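Local coordinates for protein malate dehydrogenase (Picrophilus torridus, PDB 4BGV) that probably catalyses the reversible, NAD(+)-dependent oxidation of malate to oxaloacetate, at residues K4-I8 with Y70-G75; G181-P186 with V211-F216. All coordinates share one frame; numbering follows the deposited sequence. Where two conformers were deposited one is given.

Interaction 1 (K4-I8 with Y70-G75); sequences KISVI and YAEMKG
Lys4 NZ donates two hydrogen bonds to main-chain carbonyls of the 70-75 turn, 2.8 Å to Glu72 O and 2.8 Å to Lys74 O. Its chain is stretched throughout: CG is anti to the backbone N (chi1 172°) and the later torsions are all extended, which carries the ammonium from the strand across to the turn. NZ reaches both oxygens from outside their carbonyl planes, tilted 21° at Lys74 O and 32° at Glu72 O. Lysine suits the place because it combines this reach with several N-H groups; an alanine here would probably leave those two carbonyls without their shared donor and let the end of the turn move more freely. A water bridges Lys4 N and Gly75 O. Farther along the strand, Met73 CG lies 3.6 Å from Ser6 OG, a small hydroxyl hydrogen-bonded to Ser76 OG. With CG beside its backbone N and SD extended beyond, Met73 sets SD 3.9 Å from Ile8 CD1. That methyl also meets Tyr70 CE1, while Ile8 CG2 touches Tyr70 OH at 3.7 Å. Inner strand 4-8 of the parallel Rossmann sheet thus meets the turn before strand 78-81, with Phe32 of strand 28-33 against Met73 and helix 93-114 against Ile8 and Tyr70.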
# COMPACT_ATOMS: atom_id res chain seq x y z
N LYS A 4 3.04 -6.31 -19.29
CA LYS A 4 3.64 -5.16 -19.93
C LYS A 4 2.54 -4.21 -20.37
O LYS A 4 1.55 -4.63 -20.98
CB LYS A 4 4.46 -5.62 -21.13
CG LYS A 4 4.99 -4.50 -22.01
CD LYS A 4 5.90 -5.10 -23.08
CE LYS A 4 6.58 -4.03 -23.93
NZ LYS A 4 7.43 -4.70 -24.99
N ILE A 5 2.69 -2.95 -20.03
CA ILE A 5 1.73 -1.93 -20.44
C ILE A 5 2.49 -0.89 -21.26
O ILE A 5 3.54 -0.41 -20.83
CB ILE A 5 1.07 -1.25 -19.22
CG1 ILE A 5 0.38 -2.30 -18.33
CG2 ILE A 5 0.08 -0.17 -19.65
CD1 ILE A 5 1.20 -2.67 -17.08
N SER A 6 1.96 -0.57 -22.43
CA SER A 6 2.51 0.51 -23.23
C SER A 6 1.60 1.71 -23.07
O SER A 6 0.38 1.57 -23.10
CB SER A 6 2.59 0.13 -24.71
OG SER A 6 3.60 -0.85 -24.93
N VAL A 7 2.20 2.89 -22.89
CA VAL A 7 1.47 4.15 -22.82
C VAL A 7 1.90 5.05 -23.99
O VAL A 7 3.06 5.46 -24.08
CB VAL A 7 1.73 4.86 -21.48
CG1 VAL A 7 1.05 6.21 -21.41
CG2 VAL A 7 1.29 3.97 -20.31
N ILE A 8 0.96 5.32 -24.89
CA ILE A 8 1.23 6.17 -26.04
C ILE A 8 0.88 7.61 -25.65
O ILE A 8 -0.28 7.92 -25.35
CB ILE A 8 0.44 5.69 -27.27
CG1 ILE A 8 0.79 4.24 -27.61
CG2 ILE A 8 0.70 6.61 -28.48
CD1 ILE A 8 0.03 3.71 -28.84
N TYR A 70 7.58 1.87 -32.56
CA TYR A 70 6.38 1.24 -32.00
C TYR A 70 6.54 -0.28 -31.90
O TYR A 70 5.75 -0.95 -31.24
CB TYR A 70 5.14 1.56 -32.83
CG TYR A 70 4.49 2.89 -32.51
CD1 TYR A 70 3.95 3.13 -31.25
CD2 TYR A 70 4.38 3.88 -33.47
CE1 TYR A 70 3.33 4.33 -30.96
CE2 TYR A 70 3.75 5.08 -33.19
CZ TYR A 70 3.23 5.30 -31.94
OH TYR A 70 2.61 6.49 -31.65
N ALA A 71 7.56 -0.83 -32.57
CA ALA A 71 7.88 -2.26 -32.43
C ALA A 71 8.10 -2.66 -30.97
O ALA A 71 7.84 -3.81 -30.59
CB ALA A 71 9.10 -2.63 -33.30
N GLU A 72 8.56 -1.71 -30.16
CA GLU A 72 8.75 -1.93 -28.73
C GLU A 72 7.47 -2.20 -27.92
O GLU A 72 7.54 -2.58 -26.76
CB GLU A 72 9.54 -0.76 -28.11
CG GLU A 72 10.96 -0.60 -28.66
CD GLU A 72 11.90 -1.70 -28.18
OE1 GLU A 72 11.46 -2.53 -27.36
OE2 GLU A 72 13.07 -1.72 -28.62
N MET A 73 6.30 -2.03 -28.54
CA MET A 73 5.04 -2.37 -27.88
C MET A 73 4.77 -3.87 -27.88
O MET A 73 3.88 -4.32 -27.18
CB MET A 73 3.85 -1.66 -28.54
CG MET A 73 3.89 -0.14 -28.44
SD MET A 73 2.29 0.58 -28.90
CE MET A 73 2.09 0.00 -30.58
N LYS A 74 5.53 -4.63 -28.67
CA LYS A 74 5.30 -6.07 -28.80
C LYS A 74 5.11 -6.74 -27.44
O LYS A 74 5.88 -6.54 -26.51
CB LYS A 74 6.44 -6.74 -29.57
CG LYS A 74 7.82 -6.53 -28.95
CD LYS A 74 8.90 -7.20 -29.78
CE LYS A 74 10.28 -6.93 -29.22
NZ LYS A 74 11.33 -7.66 -29.98
N GLY A 75 4.05 -7.55 -27.34
CA GLY A 75 3.77 -8.30 -26.13
C GLY A 75 3.10 -7.50 -25.02
O GLY A 75 3.04 -7.97 -23.89
O HOH W 1 2.44 -8.60 -21.41

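Interaction 2 (G181-P186 with V211-F216); sequences GDDMVP and VKRTRF
Gly181 O is gripped by two donors, Arg215 NH1 at 2.9 Å and, within its own turn, Met184 N at 3.2 Å. The same NH1 gives a second bond, 2.9 Å to Met184 O, so one nitrogen ties both ends of the 181-184 turn to the end of the helix. Gly181 O lies in the guanidinium plane, whereas Met184 O is tilted 17° out of it; the N-H...O angle, about 152° for both, is only moderately bent. Arginine fits because its chain, extended from CG to NE, runs past Gly181 O before presenting a flat, multiply donating head. Gly181 has positive phi, favourable to glycine, and its CA makes a CA-H...O contact of 3.2 Å with Arg215 O. Beside the arginine, the Met184 side chain runs out extended as far as SD, 3.6 Å from Thr214 CG2, and the bend at its end turns CE onto Arg215 CG. Pro186 CG completes the apolar side, 3.9 Å from Val211 CG1. The segments 184-186 and 211-215 run roughly antiparallel (151°). Phe157 of helix 150-165 packs on Val211 and Thr214, Val176 of the neighbouring strand 172-178 on Met184 and Pro186, and helix 295-321 on Val185.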
# COMPACT_ATOMS: atom_id res chain seq x y z
N GLY A 181 -19.85 16.15 -19.93
CA GLY A 181 -20.60 17.37 -20.18
C GLY A 181 -22.08 17.09 -20.28
O GLY A 181 -22.64 16.39 -19.45
N ASP A 182 -22.72 17.63 -21.31
CA ASP A 182 -24.16 17.42 -21.45
C ASP A 182 -24.47 16.00 -21.91
O ASP A 182 -25.63 15.58 -21.89
CB ASP A 182 -24.77 18.45 -22.41
CG ASP A 182 -24.64 19.87 -21.89
OD1 ASP A 182 -24.92 20.11 -20.69
OD2 ASP A 182 -24.24 20.76 -22.68
N ASP A 183 -23.45 15.26 -22.33
CA ASP A 183 -23.65 13.86 -22.71
C ASP A 183 -23.63 12.89 -21.53
O ASP A 183 -23.90 11.69 -21.69
CB ASP A 183 -22.63 13.41 -23.75
CG ASP A 183 -22.90 13.99 -25.14
OD1 ASP A 183 -24.05 14.41 -25.40
OD2 ASP A 183 -21.96 14.02 -25.97
N MET A 184 -23.27 13.39 -20.35
CA MET A 184 -23.22 12.57 -19.14
C MET A 184 -24.64 12.31 -18.66
O MET A 184 -25.49 13.19 -18.75
CB MET A 184 -22.45 13.28 -18.03
CG MET A 184 -22.11 12.43 -16.81
SD MET A 184 -21.36 13.48 -15.52
CE MET A 184 -22.81 14.12 -14.70
N VAL A 185 -24.89 11.11 -18.16
CA VAL A 185 -26.22 10.77 -17.66
C VAL A 185 -26.08 10.17 -16.26
O VAL A 185 -25.72 9.00 -16.10
CB VAL A 185 -26.95 9.76 -18.56
CG1 VAL A 185 -28.36 9.47 -18.00
CG2 VAL A 185 -27.03 10.27 -20.00
N PRO A 186 -26.35 10.98 -15.23
CA PRO A 186 -26.29 10.44 -13.87
C PRO A 186 -27.56 9.65 -13.57
O PRO A 186 -28.62 9.98 -14.11
CB PRO A 186 -26.27 11.71 -13.01
CG PRO A 186 -27.08 12.71 -13.81
CD PRO A 186 -26.81 12.39 -15.27
N VAL A 211 -24.26 17.66 -9.67
CA VAL A 211 -24.35 17.06 -10.99
C VAL A 211 -23.77 17.99 -12.07
O VAL A 211 -22.99 17.57 -12.92
CB VAL A 211 -25.79 16.66 -11.31
CG1 VAL A 211 -25.96 16.34 -12.78
CG2 VAL A 211 -26.18 15.46 -10.42
N LYS A 212 -24.14 19.27 -12.02
CA LYS A 212 -23.63 20.23 -12.99
C LYS A 212 -22.11 20.42 -12.87
O LYS A 212 -21.41 20.46 -13.89
CB LYS A 212 -24.38 21.56 -12.87
CG LYS A 212 -24.06 22.56 -13.96
CD LYS A 212 -24.96 23.79 -13.88
CE LYS A 212 -26.31 23.54 -14.53
NZ LYS A 212 -27.03 24.82 -14.78
N ARG A 213 -21.60 20.52 -11.64
CA ARG A 213 -20.14 20.62 -11.46
C ARG A 213 -19.44 19.41 -12.04
O ARG A 213 -18.35 19.54 -12.59
CB ARG A 213 -19.76 20.76 -9.98
CG ARG A 213 -18.29 21.09 -9.74
CD ARG A 213 -18.01 21.24 -8.25
NE ARG A 213 -16.59 21.52 -7.99
CZ ARG A 213 -16.05 21.56 -6.78
NH1 ARG A 213 -16.80 21.32 -5.70
NH2 ARG A 213 -14.75 21.81 -6.66
N THR A 214 -20.07 18.24 -11.92
CA THR A 214 -19.46 17.02 -12.43
C THR A 214 -19.43 17.08 -13.95
O THR A 214 -18.43 16.71 -14.57
CB THR A 214 -20.24 15.78 -11.96
OG1 THR A 214 -20.20 15.74 -10.53
CG2 THR A 214 -19.62 14.49 -12.52
N ARG A 215 -20.51 17.56 -14.55
CA ARG A 215 -20.57 17.69 -16.01
C ARG A 215 -19.43 18.53 -16.54
O ARG A 215 -18.88 18.24 -17.61
CB ARG A 215 -21.85 18.38 -16.45
CG ARG A 215 -23.08 17.55 -16.37
CD ARG A 215 -24.24 18.32 -16.98
NE ARG A 215 -25.50 17.68 -16.63
CZ ARG A 215 -25.92 16.55 -17.18
NH1 ARG A 215 -25.18 15.96 -18.11
NH2 ARG A 215 -27.08 16.03 -16.82
N PHE A 216 -19.11 19.60 -15.82
CA PHE A 216 -18.12 20.55 -16.31
C PHE A 216 -16.86 20.49 -15.48
O PHE A 216 -16.09 21.45 -15.45
CB PHE A 216 -18.74 21.95 -16.35
CG PHE A 216 -20.04 21.98 -17.07
CD1 PHE A 216 -20.12 21.52 -18.37
CD2 PHE A 216 -21.19 22.44 -16.44
CE1 PHE A 216 -21.33 21.52 -19.05
CE2 PHE A 216 -22.40 22.45 -17.11
CZ PHE A 216 -22.46 21.99 -18.42
O HOH W 2 -17.99 15.45 -17.50
O HOH W 3 -28.33 14.31 -18.10

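Interactions 1 and 2 belong to the two halves of the subunit, the NAD-binding Rossmann domain and the alpha/beta C-terminal domain, and lie on opposite sides of its centre. Their centres are 34 Å apart and their nearest atoms about 22 Å, so they do not touch. Each nevertheless adjoins residues that probably bind cofactor or substrate or act in catalysis, as in relatives. In 4-8 with 70-75, Ile8 leads directly into the loop expected to bind NAD(+) at Gly9, and its side chain is about 7 Å from that of Asp33. In 181-186 with 211-216, Gly181 follows the proposed proton acceptor His180, while the side chain of Thr214 is about 5 Å from that of Arg156, a probable substrate ligand. One contact thus probably borders the cofactor site, the other the catalytic site.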